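Local coordinates for maltose-binding protein MalE1 (Thermotoga maritima, PDB 6DTU) that binds maltotetraose in a cleft and probably serves maltose and maltodextrin uptake as the solute-binding component of a sugar transporter, at residues A152-Y156 with V340-N345; V193-K197 with L348-V352; P160-Y165 with I248-E252; A189-K194 with V358-L362. All blocks are in the same frame, centred on the assembly; numbering follows the deposited sequence.

Contact 1 (A152-Y156 with V340-N345); sequences AAEFY and VWAAMN. With GLC (alpha-D-glucopyranose), chain C; GLC (alpha-D-glucopyranose), chain B; GLC (alpha-D-glucopyranose), chain D.
Asn-345 reaches from helix 341-352 to the start of helix 155-164 and offers OD1 to the backbone N of Phe-155, 2.8 Å away, in a bond bent only to 166° at the hydrogen. Glu-154 is the N-cap residue here, so the amide oxygen takes up an N-H of the first helical turn. OD1 also accepts from water 2, which accepts from Tyr-156 N and bonds to O6 of the chain C glucose. Phe-155 points its side chain at helix 341-352: Met-344 CG sits over one face of its ring, 4.0 Å from the centroid. SD lies farther out above that face, a Met-aromatic contact, while Val-340 CG1 and the Trp-341 six-membered ring approach obliquely, the two ring planes at 52°. The CZ3 corner of Trp-341 meets Tyr-156 CB at 4.0 Å. Both aromatics then turn a face to sugar: C4 of the chain B glucose lies over the centre of the Tyr-156 ring, and Trp-341 covers the chain C glucose. In Glu-154, extended with CG anti to N (chi1 -157°), OE2 accepts a hydrogen bond from O6 of the chain B glucose, 2.8 Å, while OE1 is hydrogen-bonded to Ser-151 OG. Aromatic platforms under glucose rings, with acidic groups gripping hydroxyls, are characteristic of the maltodextrin cleft of periplasmic maltose-binding proteins.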
loop_
_atom_site.group_PDB
_atom_site.type_symbol
_atom_site.label_atom_id
_atom_site.label_comp_id
_atom_site.label_asym_id
_atom_site.label_seq_id
_atom_site.Cartn_x
_atom_site.Cartn_y
_atom_site.Cartn_z
ATOM N N ALA A 152 4.424 -12.963 -5.398
ATOM C CA ALA A 152 4.546 -14.144 -4.542
ATOM C C ALA A 152 5.616 -14.012 -3.465
ATOM O O ALA A 152 5.510 -14.643 -2.400
ATOM C CB ALA A 152 4.836 -15.357 -5.419
ATOM N N ALA A 153 6.652 -13.218 -3.710
ATOM C CA ALA A 153 7.798 -13.142 -2.811
ATOM C C ALA A 153 7.864 -11.825 -2.063
ATOM O O ALA A 153 8.876 -11.531 -1.417
ATOM C CB ALA A 153 9.089 -13.367 -3.597
ATOM N N GLU A 154 6.801 -11.043 -2.120
ATOM C CA GLU A 154 6.769 -9.702 -1.555
ATOM C C GLU A 154 5.884 -9.730 -0.314
ATOM O O GLU A 154 4.673 -9.964 -0.414
ATOM C CB GLU A 154 6.234 -8.731 -2.609
ATOM C CG GLU A 154 6.626 -7.302 -2.390
ATOM C CD GLU A 154 6.253 -6.399 -3.563
ATOM O OE1 GLU A 154 5.987 -6.900 -4.690
ATOM O OE2 GLU A 154 6.239 -5.167 -3.348
ATOM N N PHE A 155 6.487 -9.468 0.845
ATOM C CA PHE A 155 5.790 -9.614 2.126
ATOM C C PHE A 155 4.474 -8.845 2.172
ATOM O O PHE A 155 3.476 -9.334 2.722
ATOM C CB PHE A 155 6.724 -9.148 3.243
ATOM C CG PHE A 155 6.058 -8.980 4.592
ATOM C CD1 PHE A 155 5.324 -10.005 5.161
ATOM C CD2 PHE A 155 6.241 -7.816 5.321
ATOM C CE1 PHE A 155 4.734 -9.852 6.395
ATOM C CE2 PHE A 155 5.660 -7.653 6.570
ATOM C CZ PHE A 155 4.907 -8.677 7.114
ATOM N N TYR A 156 4.450 -7.624 1.632
ATOM C CA TYR A 156 3.234 -6.824 1.689
ATOM C C TYR A 156 2.026 -7.577 1.112
ATOM O O TYR A 156 0.914 -7.502 1.657
ATOM C CB TYR A 156 3.468 -5.493 0.980
ATOM C CG TYR A 156 2.251 -4.591 0.960
ATOM C CD1 TYR A 156 2.001 -3.666 1.984
ATOM C CD2 TYR A 156 1.329 -4.672 -0.082
ATOM C CE1 TYR A 156 0.859 -2.847 1.962
ATOM C CE2 TYR A 156 0.198 -3.842 -0.107
ATOM C CZ TYR A 156 -0.020 -2.949 0.923
ATOM O OH TYR A 156 -1.127 -2.162 0.886
ATOM N N VAL A 340 11.821 -4.272 8.589
ATOM C CA VAL A 340 10.972 -5.448 8.427
ATOM C C VAL A 340 10.914 -5.924 6.982
ATOM O O VAL A 340 11.047 -7.120 6.707
ATOM C CB VAL A 340 9.565 -5.180 9.018
ATOM C CG1 VAL A 340 8.598 -6.308 8.632
ATOM C CG2 VAL A 340 9.648 -5.031 10.538
ATOM N N TRP A 341 10.701 -5.003 6.038
ATOM C CA TRP A 341 10.286 -5.379 4.691
ATOM C C TRP A 341 11.337 -6.219 3.981
ATOM O O TRP A 341 11.011 -7.238 3.368
ATOM C CB TRP A 341 10.012 -4.116 3.879
ATOM C CG TRP A 341 8.984 -3.196 4.490
ATOM C CD1 TRP A 341 9.225 -1.990 5.085
ATOM C CD2 TRP A 341 7.561 -3.385 4.537
ATOM N NE1 TRP A 341 8.054 -1.418 5.492
ATOM C CE2 TRP A 341 7.010 -2.245 5.173
ATOM C CE3 TRP A 341 6.701 -4.405 4.104
ATOM C CZ2 TRP A 341 5.646 -2.086 5.376
ATOM C CZ3 TRP A 341 5.339 -4.250 4.308
ATOM C CH2 TRP A 341 4.825 -3.104 4.956
ATOM N N ALA A 342 12.591 -5.765 3.983
ATOM C CA ALA A 342 13.618 -6.456 3.206
ATOM C C ALA A 342 13.888 -7.861 3.742
ATOM O O ALA A 342 14.088 -8.794 2.959
ATOM C CB ALA A 342 14.905 -5.625 3.147
ATOM N N ALA A 343 13.926 -8.028 5.070
ATOM C CA ALA A 343 14.112 -9.360 5.648
ATOM C C ALA A 343 12.978 -10.303 5.262
ATOM O O ALA A 343 13.210 -11.467 4.920
ATOM C CB ALA A 343 14.196 -9.244 7.171
ATOM N N MET A 344 11.739 -9.812 5.282
ATOM C CA MET A 344 10.614 -10.671 4.942
ATOM C C MET A 344 10.562 -10.974 3.447
ATOM O O MET A 344 10.282 -12.117 3.060
ATOM C CB MET A 344 9.313 -10.052 5.439
ATOM C CG MET A 344 9.175 -10.028 6.965
ATOM S SD MET A 344 9.255 -11.680 7.690
ATOM C CE MET A 344 7.701 -12.323 7.107
ATOM N N ASN A 345 10.856 -9.975 2.601
ATOM C CA ASN A 345 10.942 -10.214 1.164
ATOM C C ASN A 345 11.988 -11.271 0.859
ATOM O O ASN A 345 11.763 -12.166 0.035
ATOM C CB ASN A 345 11.315 -8.929 0.421
ATOM C CG ASN A 345 10.193 -7.938 0.348
ATOM O OD1 ASN A 345 9.032 -8.239 0.647
ATOM N ND2 ASN A 345 10.517 -6.742 -0.072
HETATM C C1 GLC C . 4.570 -1.010 1.381
HETATM C C2 GLC C . 5.183 0.052 2.204
HETATM C C3 GLC C . 6.528 0.454 1.681
HETATM C C4 GLC C . 7.469 -0.685 1.642
HETATM C C5 GLC C . 6.897 -1.836 0.777
HETATM C C6 GLC C . 7.688 -2.995 0.845
HETATM O O2 GLC C . 4.312 1.218 2.181
HETATM O O3 GLC C . 7.082 1.512 2.526
HETATM O O4 GLC C . 8.707 -0.217 1.039
HETATM O O5 GLC C . 5.473 -2.178 1.316
HETATM O O6 GLC C . 7.122 -3.964 -0.012
HETATM C C1 GLC B . 1.336 -0.282 -2.774
HETATM C C2 GLC B . 1.008 0.174 -1.399
HETATM C C3 GLC B . 2.219 0.407 -0.616
HETATM C C4 GLC B . 3.074 -0.842 -0.540
HETATM C C5 GLC B . 3.416 -1.392 -1.958
HETATM C C6 GLC B . 4.002 -2.700 -1.920
HETATM O O2 GLC B . 0.323 1.454 -1.527
HETATM O O3 GLC B . 1.875 0.746 0.778
HETATM O O4 GLC B . 4.364 -0.525 0.091
HETATM O O5 GLC B . 2.088 -1.536 -2.690
HETATM O O6 GLC B . 4.558 -2.981 -3.194
HETATM C C1 GLC D . 9.763 -0.051 1.964
HETATM C C2 GLC D . 10.533 1.149 1.580
HETATM C C3 GLC D . 11.276 0.922 0.319
HETATM C C4 GLC D . 12.184 -0.265 0.398
HETATM C C5 GLC D . 11.376 -1.554 0.672
HETATM C C6 GLC D . 12.186 -2.731 0.823
HETATM O O2 GLC D . 9.580 2.287 1.402
HETATM O O3 GLC D . 12.059 2.130 0.054
HETATM O O4 GLC D . 12.893 -0.399 -0.843
HETATM O O5 GLC D . 10.608 -1.269 1.981
HETATM O O6 GLC D . 13.073 -2.547 1.901
HETATM O O HOH W 1 9.138 -4.797 -1.860
HETATM O O HOH W 2 6.946 -6.391 1.139
#

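Contact 2 (V193-K197 with L348-V352); sequences VKLLK and LNLVV
Leu-196 leaves its helix with CG anti to the backbone N (chi1 168°), which swings CD2 across to two partners at once: Val-352 CG1 at 3.8 Å and Leu-348 CD2 at 3.9 Å. Leu-348 has its CG anti to the carbonyl carbon (chi1 -65°), which brings the same CD2 methyl toward helix 187-201, where it also touches Val-193 CG1 at 3.8 Å. One leucine methyl thus lies against both a valine and a leucine one turn apart. Val-351 closes the row, its CG1 resting 4.1 Å from Val-193 CG1 and equally close to CB of Lys-197. This is an apolar helix-helix interface: segments 193-197 and 348-352 run in roughly the same direction, crossing at -41° with their axes 10.2 Å apart. Helix 155-164 adds Ile-158, which touches both Leu-196 and Leu-348, while Val-358 and Ala-361 of helix 358-374 lie against Val-351. Toward the C-terminal end of the pair the character changes. The Lys-197 chain runs extended to CE and then bends, bringing NZ within 3.1 Å of Val-351 O, a weak hydrogen bond to a carbonyl of the last turn of helix 341-352.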
loop_
_atom_site.group_PDB
_atom_site.type_symbol
_atom_site.label_atom_id
_atom_site.label_comp_id
_atom_site.label_asym_id
_atom_site.label_seq_id
_atom_site.Cartn_x
_atom_site.Cartn_y
_atom_site.Cartn_z
ATOM N N VAL A 193 2.564 -18.739 5.495
ATOM C CA VAL A 193 3.557 -18.892 4.434
ATOM C C VAL A 193 3.509 -20.301 3.852
ATOM O O VAL A 193 3.859 -20.513 2.684
ATOM C CB VAL A 193 4.948 -18.490 4.964
ATOM C CG1 VAL A 193 6.025 -18.673 3.906
ATOM C CG2 VAL A 193 4.939 -17.018 5.416
ATOM N N LYS A 194 3.054 -21.279 4.636
ATOM C CA LYS A 194 2.832 -22.606 4.070
ATOM C C LYS A 194 1.695 -22.602 3.063
ATOM O O LYS A 194 1.713 -23.402 2.122
ATOM C CB LYS A 194 2.611 -23.644 5.169
ATOM C CG LYS A 194 3.899 -24.033 5.874
ATOM C CD LYS A 194 3.647 -25.194 6.815
ATOM C CE LYS A 194 4.937 -25.648 7.490
ATOM N NZ LYS A 194 6.057 -25.847 6.528
ATOM N N LEU A 195 0.698 -21.720 3.241
ATOM C CA LEU A 195 -0.311 -21.537 2.201
ATOM C C LEU A 195 0.312 -20.954 0.931
ATOM O O LEU A 195 0.037 -21.439 -0.172
ATOM C CB LEU A 195 -1.459 -20.673 2.726
ATOM C CG LEU A 195 -2.572 -20.317 1.729
ATOM C CD1 LEU A 195 -3.284 -21.577 1.273
ATOM C CD2 LEU A 195 -3.558 -19.304 2.311
ATOM N N LEU A 196 1.191 -19.949 1.063
ATOM C CA LEU A 196 1.904 -19.447 -0.109
ATOM C C LEU A 196 2.667 -20.568 -0.793
ATOM O O LEU A 196 2.612 -20.708 -2.022
ATOM C CB LEU A 196 2.867 -18.325 0.299
ATOM C CG LEU A 196 3.896 -17.893 -0.756
ATOM C CD1 LEU A 196 3.162 -17.337 -1.969
ATOM C CD2 LEU A 196 4.853 -16.885 -0.164
ATOM N N LYS A 197 3.350 -21.405 -0.011
ATOM C CA LYS A 197 4.117 -22.484 -0.624
ATOM C C LYS A 197 3.205 -23.489 -1.320
ATOM O O LYS A 197 3.541 -23.992 -2.399
ATOM C CB LYS A 197 5.025 -23.168 0.401
ATOM C CG LYS A 197 5.948 -24.182 -0.254
ATOM C CD LYS A 197 7.055 -24.672 0.653
ATOM C CE LYS A 197 8.072 -25.435 -0.178
ATOM N NZ LYS A 197 9.069 -24.498 -0.786
ATOM N N LEU A 348 10.648 -14.752 1.860
ATOM C CA LEU A 348 9.656 -15.278 0.929
ATOM C C LEU A 348 10.284 -15.655 -0.400
ATOM O O LEU A 348 9.841 -16.628 -1.023
ATOM C CB LEU A 348 8.519 -14.276 0.716
ATOM C CG LEU A 348 7.747 -14.066 2.015
ATOM C CD1 LEU A 348 6.651 -13.054 1.780
ATOM C CD2 LEU A 348 7.192 -15.372 2.559
ATOM N N ASN A 349 11.327 -14.932 -0.836
ATOM C CA ASN A 349 12.046 -15.334 -2.043
ATOM C C ASN A 349 12.624 -16.734 -1.895
ATOM O O ASN A 349 12.545 -17.550 -2.825
ATOM C CB ASN A 349 13.150 -14.330 -2.375
ATOM C CG ASN A 349 13.997 -14.767 -3.562
ATOM O OD1 ASN A 349 14.879 -15.616 -3.423
ATOM N ND2 ASN A 349 13.765 -14.169 -4.709
ATOM N N LEU A 350 13.221 -17.027 -0.736
ATOM C CA LEU A 350 13.758 -18.364 -0.502
ATOM C C LEU A 350 12.668 -19.417 -0.540
ATOM O O LEU A 350 12.857 -20.494 -1.114
ATOM C CB LEU A 350 14.451 -18.406 0.853
ATOM C CG LEU A 350 15.684 -17.520 0.992
ATOM C CD1 LEU A 350 16.234 -17.632 2.400
ATOM C CD2 LEU A 350 16.706 -17.979 -0.040
ATOM N N VAL A 351 11.510 -19.121 0.052
ATOM C CA VAL A 351 10.436 -20.105 0.115
ATOM C C VAL A 351 9.898 -20.408 -1.279
ATOM O O VAL A 351 9.759 -21.573 -1.669
ATOM C CB VAL A 351 9.322 -19.629 1.062
ATOM C CG1 VAL A 351 8.116 -20.555 0.944
ATOM C CG2 VAL A 351 9.818 -19.584 2.509
ATOM N N VAL A 352 9.559 -19.367 -2.046
ATOM C CA VAL A 352 8.950 -19.633 -3.343
ATOM C C VAL A 352 9.923 -20.257 -4.320
ATOM O O VAL A 352 9.496 -20.855 -5.316
ATOM C CB VAL A 352 8.225 -18.426 -3.975
ATOM C CG1 VAL A 352 7.100 -17.942 -3.089
ATOM C CG2 VAL A 352 9.211 -17.323 -4.276
#

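Contact 3 (P160-Y165 with I248-E252); sequences PFIFGY and IPDLE
Leu-251 does most of the apolar work, splitting its two methyls between two aromatic rings. Leu-251 CD2 lies 3.4 Å from Phe-161 CD1, a close approach made obliquely to the ring. Leu-251 CD1 lies 3.6 Å from Tyr-165 CE2, again oblique to the ring, and 3.9 Å from Gly-164 CA. With no side chain on Gly-164, the methyl can lie directly against the helix backbone. Farther along, Ile-248 stretches CD1 against CB and CG of Pro-160, 3.6 Å from either atom, and the two side chains cross at about a right angle. Ile-248 CG2 lies more loosely at the edge of the Phe-161 ring. Met-127 of helix 127-140 touches both Phe-161 and Leu-251.

The polar interaction is concentrated at the far end, where Tyr-165 OH donates to Glu-252 OE1 over 2.8 Å. OE1 receives it on the anti lone pair, the one facing away from OE2, and the carboxylate plane stands 79° from the ring. Glu-252 CG lies between the backbone N and the carbonyl carbon (chi1 63°), which directs the extended acid chain to the tyrosine hydroxyl. Lys-191 of helix 187-201 forms a salt bridge with the same oxygen. Two donors at OE1 probably draw negative charge to that oxygen and favour the ionised acid. The loop after strand 243-246 is thus held to helix 155-164 by apolar packing and a probably charge-assisted bond.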
loop_
_atom_site.group_PDB
_atom_site.type_symbol
_atom_site.label_atom_id
_atom_site.label_comp_id
_atom_site.label_asym_id
_atom_site.label_seq_id
_atom_site.Cartn_x
_atom_site.Cartn_y
_atom_site.Cartn_z
ATOM N N PRO A 160 -1.690 -10.819 4.070
ATOM C CA PRO A 160 -3.042 -11.268 4.428
ATOM C C PRO A 160 -3.074 -12.712 4.904
ATOM O O PRO A 160 -3.866 -13.027 5.805
ATOM C CB PRO A 160 -3.854 -11.070 3.138
ATOM C CG PRO A 160 -3.108 -10.035 2.367
ATOM C CD PRO A 160 -1.656 -10.276 2.696
ATOM N N PHE A 161 -2.207 -13.580 4.363
ATOM C CA PHE A 161 -2.163 -14.977 4.810
ATOM C C PHE A 161 -1.490 -15.093 6.169
ATOM O O PHE A 161 -1.952 -15.828 7.052
ATOM C CB PHE A 161 -1.367 -15.843 3.832
ATOM C CG PHE A 161 -1.934 -15.931 2.440
ATOM C CD1 PHE A 161 -3.251 -15.603 2.152
ATOM C CD2 PHE A 161 -1.116 -16.359 1.406
ATOM C CE1 PHE A 161 -3.730 -15.701 0.863
ATOM C CE2 PHE A 161 -1.592 -16.459 0.117
ATOM C CZ PHE A 161 -2.895 -16.127 -0.166
ATOM N N ILE A 162 -0.363 -14.402 6.322
ATOM C CA ILE A 162 0.397 -14.416 7.568
ATOM C C ILE A 162 -0.465 -13.920 8.726
ATOM O O ILE A 162 -0.530 -14.548 9.791
ATOM C CB ILE A 162 1.671 -13.568 7.376
ATOM C CG1 ILE A 162 2.617 -14.278 6.401
ATOM C CG2 ILE A 162 2.329 -13.201 8.726
ATOM C CD1 ILE A 162 3.745 -13.419 5.920
ATOM N N PHE A 163 -1.116 -12.763 8.546
ATOM C CA PHE A 163 -1.923 -12.207 9.619
ATOM C C PHE A 163 -3.214 -12.978 9.822
ATOM O O PHE A 163 -3.685 -13.104 10.959
ATOM C CB PHE A 163 -2.227 -10.735 9.344
ATOM C CG PHE A 163 -0.993 -9.858 9.235
ATOM C CD1 PHE A 163 0.191 -10.189 9.873
ATOM C CD2 PHE A 163 -1.037 -8.696 8.490
ATOM C CE1 PHE A 163 1.305 -9.378 9.756
ATOM C CE2 PHE A 163 0.047 -7.880 8.382
ATOM C CZ PHE A 163 1.237 -8.219 9.014
ATOM N N GLY A 164 -3.798 -13.506 8.752
ATOM C CA GLY A 164 -5.038 -14.250 8.909
ATOM C C GLY A 164 -4.890 -15.419 9.864
ATOM O O GLY A 164 -5.790 -15.705 10.659
ATOM N N TYR A 165 -3.739 -16.079 9.843
ATOM C CA TYR A 165 -3.537 -17.227 10.713
ATOM C C TYR A 165 -2.968 -16.855 12.081
ATOM O O TYR A 165 -2.771 -17.744 12.914
ATOM C CB TYR A 165 -2.649 -18.270 10.019
ATOM C CG TYR A 165 -3.377 -19.181 9.051
ATOM C CD1 TYR A 165 -4.355 -20.058 9.504
ATOM C CD2 TYR A 165 -3.069 -19.189 7.698
ATOM C CE1 TYR A 165 -5.020 -20.906 8.635
ATOM C CE2 TYR A 165 -3.729 -20.037 6.813
ATOM C CZ TYR A 165 -4.705 -20.892 7.296
ATOM O OH TYR A 165 -5.386 -21.740 6.450
ATOM N N ILE A 248 -10.352 -10.954 -0.117
ATOM C CA ILE A 248 -9.561 -12.151 -0.399
ATOM C C ILE A 248 -10.312 -13.349 0.153
ATOM O O ILE A 248 -10.909 -13.251 1.247
ATOM C CB ILE A 248 -8.165 -12.038 0.226
ATOM C CG1 ILE A 248 -7.429 -10.817 -0.339
ATOM C CG2 ILE A 248 -7.355 -13.335 0.031
ATOM C CD1 ILE A 248 -6.173 -10.442 0.453
ATOM N N PRO A 249 -10.398 -14.460 -0.572
ATOM C CA PRO A 249 -11.156 -15.606 -0.066
ATOM C C PRO A 249 -10.606 -16.062 1.278
ATOM O O PRO A 249 -9.410 -15.938 1.551
ATOM C CB PRO A 249 -10.948 -16.663 -1.154
ATOM C CG PRO A 249 -10.706 -15.844 -2.422
ATOM C CD PRO A 249 -9.923 -14.659 -1.954
ATOM N N ASP A 250 -11.508 -16.541 2.145
ATOM C CA ASP A 250 -11.101 -17.021 3.458
ATOM C C ASP A 250 -10.039 -18.100 3.303
ATOM O O ASP A 250 -10.128 -18.954 2.415
ATOM C CB ASP A 250 -12.292 -17.618 4.215
ATOM C CG ASP A 250 -13.306 -16.574 4.673
ATOM O OD1 ASP A 250 -12.952 -15.389 4.887
ATOM O OD2 ASP A 250 -14.489 -16.954 4.810
ATOM N N LEU A 251 -9.026 -18.060 4.175
ATOM C CA LEU A 251 -7.920 -19.008 4.062
ATOM C C LEU A 251 -8.395 -20.426 4.327
ATOM O O LEU A 251 -7.912 -21.391 3.714
ATOM C CB LEU A 251 -6.811 -18.621 5.030
ATOM C CG LEU A 251 -6.485 -17.132 5.015
ATOM C CD1 LEU A 251 -5.357 -16.874 6.001
ATOM C CD2 LEU A 251 -6.123 -16.699 3.595
ATOM N N GLU A 252 -9.307 -20.567 5.276
ATOM C CA GLU A 252 -9.998 -21.814 5.561
ATOM C C GLU A 252 -11.259 -21.448 6.322
ATOM O O GLU A 252 -11.483 -20.265 6.617
ATOM C CB GLU A 252 -9.112 -22.791 6.365
ATOM C CG GLU A 252 -8.688 -22.333 7.752
ATOM C CD GLU A 252 -7.884 -23.397 8.487
ATOM O OE1 GLU A 252 -6.682 -23.556 8.188
ATOM O OE2 GLU A 252 -8.462 -24.082 9.357
#

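Contact 4 (A189-K194 with V358-L362); sequences AIKGVK and VEEAL
Lys-194 rises from helix 187-201 and crosses to helix 358-374 in steps. From CB the chain leads to CG, which passes Val-358 CG2 at 4.0 Å. The chain runs straight through CD to CE, which lies 3.5 Å from Glu-359 OE2; chi4 (-49°) then turns NZ toward the carboxylate. NZ stands 3.4 Å from Glu-359 OE1, a long salt bridge whose hydrogen bond is weak. Glu-359 comes to meet it by bending at chi2 (99°), and the two chains cross at about a right angle.

Beneath this pair the side-chain contacts are mainly apolar. Val-358 CG1 presses on Val-193 CB at 3.6 Å, and Leu-362 CD1 reaches Val-193 CG2 at 3.8 Å, the valine and leucine lying alongside with their ends pointing in opposite senses. The same leucine methyl also lies against Ala-189 and Ile-190 CG1. Ile-190 CD1 meets the methylene CG of Glu-359 at 3.7 Å, so the acid contributes hydrocarbon as well as charge. The short helical segments cross steeply, at 118° with axes 9.7 Å apart, and Ile-162 of helix 155-164 packs against Ala-189 and Val-193. With the ion pair this long and its lysine exposed, the electrostatic gain is probably modest; the chemistry implies that the join between the two helices rests mainly on the valine, isoleucine and leucine carbons buried under it.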
loop_
_atom_site.group_PDB
_atom_site.type_symbol
_atom_site.label_atom_id
_atom_site.label_comp_id
_atom_site.label_asym_id
_atom_site.label_seq_id
_atom_site.Cartn_x
_atom_site.Cartn_y
_atom_site.Cartn_z
ATOM N N ALA A 189 2.256 -17.375 11.409
ATOM C CA ALA A 189 3.014 -16.920 10.254
ATOM C C ALA A 189 3.456 -18.102 9.417
ATOM O O ALA A 189 3.413 -18.059 8.182
ATOM C CB ALA A 189 4.237 -16.129 10.718
ATOM N N ILE A 190 3.871 -19.178 10.087
ATOM C CA ILE A 190 4.327 -20.367 9.383
ATOM C C ILE A 190 3.195 -20.986 8.584
ATOM O O ILE A 190 3.377 -21.360 7.422
ATOM C CB ILE A 190 4.957 -21.356 10.375
ATOM C CG1 ILE A 190 6.285 -20.787 10.868
ATOM C CG2 ILE A 190 5.123 -22.733 9.727
ATOM C CD1 ILE A 190 6.906 -21.542 12.044
ATOM N N LYS A 191 1.998 -21.063 9.175
ATOM C CA LYS A 191 0.856 -21.621 8.458
ATOM C C LYS A 191 0.479 -20.755 7.258
ATOM O O LYS A 191 0.142 -21.274 6.183
ATOM C CB LYS A 191 -0.329 -21.764 9.415
ATOM C CG LYS A 191 -1.457 -22.624 8.871
ATOM C CD LYS A 191 -2.359 -23.133 9.991
ATOM C CE LYS A 191 -3.332 -24.193 9.466
ATOM N NZ LYS A 191 -4.490 -24.344 10.391
ATOM N N GLY A 192 0.574 -19.433 7.412
ATOM C CA GLY A 192 0.274 -18.543 6.303
ATOM C C GLY A 192 1.275 -18.648 5.168
ATOM O O GLY A 192 0.902 -18.622 3.994
ATOM N N VAL A 193 2.564 -18.739 5.495
ATOM C CA VAL A 193 3.557 -18.892 4.434
ATOM C C VAL A 193 3.509 -20.301 3.852
ATOM O O VAL A 193 3.859 -20.513 2.684
ATOM C CB VAL A 193 4.948 -18.490 4.964
ATOM C CG1 VAL A 193 6.025 -18.673 3.906
ATOM C CG2 VAL A 193 4.939 -17.018 5.416
ATOM N N LYS A 194 3.054 -21.279 4.636
ATOM C CA LYS A 194 2.832 -22.606 4.070
ATOM C C LYS A 194 1.695 -22.602 3.063
ATOM O O LYS A 194 1.713 -23.402 2.122
ATOM C CB LYS A 194 2.611 -23.644 5.169
ATOM C CG LYS A 194 3.899 -24.033 5.874
ATOM C CD LYS A 194 3.647 -25.194 6.815
ATOM C CE LYS A 194 4.937 -25.648 7.490
ATOM N NZ LYS A 194 6.057 -25.847 6.528
ATOM N N VAL A 358 9.844 -23.272 5.267
ATOM C CA VAL A 358 9.164 -22.070 5.744
ATOM C C VAL A 358 9.678 -21.685 7.122
ATOM O O VAL A 358 9.947 -20.510 7.397
ATOM C CB VAL A 358 7.637 -22.266 5.732
ATOM C CG1 VAL A 358 6.935 -21.122 6.472
ATOM C CG2 VAL A 358 7.134 -22.363 4.308
ATOM N N GLU A 359 9.848 -22.675 7.999
ATOM C CA GLU A 359 10.218 -22.397 9.381
ATOM C C GLU A 359 11.618 -21.812 9.462
ATOM O O GLU A 359 11.867 -20.886 10.243
ATOM C CB GLU A 359 10.149 -23.694 10.188
ATOM C CG GLU A 359 8.745 -24.265 10.326
ATOM C CD GLU A 359 8.416 -25.400 9.347
ATOM O OE1 GLU A 359 8.947 -25.447 8.206
ATOM O OE2 GLU A 359 7.584 -26.242 9.738
ATOM N N GLU A 360 12.547 -22.350 8.671
ATOM C CA GLU A 360 13.904 -21.822 8.646
ATOM C C GLU A 360 13.936 -20.426 8.052
ATOM O O GLU A 360 14.649 -19.549 8.549
ATOM C CB GLU A 360 14.803 -22.742 7.833
ATOM C CG GLU A 360 16.287 -22.391 7.915
ATOM C CD GLU A 360 16.923 -22.710 9.272
ATOM O OE1 GLU A 360 16.238 -23.258 10.172
ATOM O OE2 GLU A 360 18.128 -22.409 9.435
ATOM N N ALA A 361 13.189 -20.204 6.971
ATOM C CA ALA A 361 13.260 -18.906 6.312
ATOM C C ALA A 361 12.722 -17.818 7.223
ATOM O O ALA A 361 13.315 -16.738 7.336
ATOM C CB ALA A 361 12.499 -18.942 4.994
ATOM N N LEU A 362 11.578 -18.081 7.864
ATOM C CA LEU A 362 10.970 -17.079 8.738
ATOM C C LEU A 362 11.790 -16.891 10.004
ATOM O O LEU A 362 11.971 -15.758 10.464
ATOM C CB LEU A 362 9.531 -17.465 9.076
ATOM C CG LEU A 362 8.520 -17.482 7.917
ATOM C CD1 LEU A 362 7.143 -17.913 8.384
ATOM C CD2 LEU A 362 8.449 -16.104 7.244
#

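The four contacts form one connected cluster. Along the chain come 152-156, 160-165, the overlapping 189-194 and 193-197, 248-252, then 340-345, 348-352 and 358-362. Contacts 2 and 4 are nearest, their centres 7 Å apart, and share Val-193 and Lys-194 of helix 187-201, which meets two successive helices, 341-352 and 358-374. The centres of contacts 1 and 2 are 11 Å apart and both use helix 341-352, whereas contacts 1 and 3, centres 16 Å apart, both use helix 155-164. Contact 3 is nested within the chain loop closed by contact 1; contacts 1 and 2 interleave. The C-terminal helices are thereby packed onto earlier parts of the chain, linking the sugar site of contact 1 to helices 187-201 and 358-374.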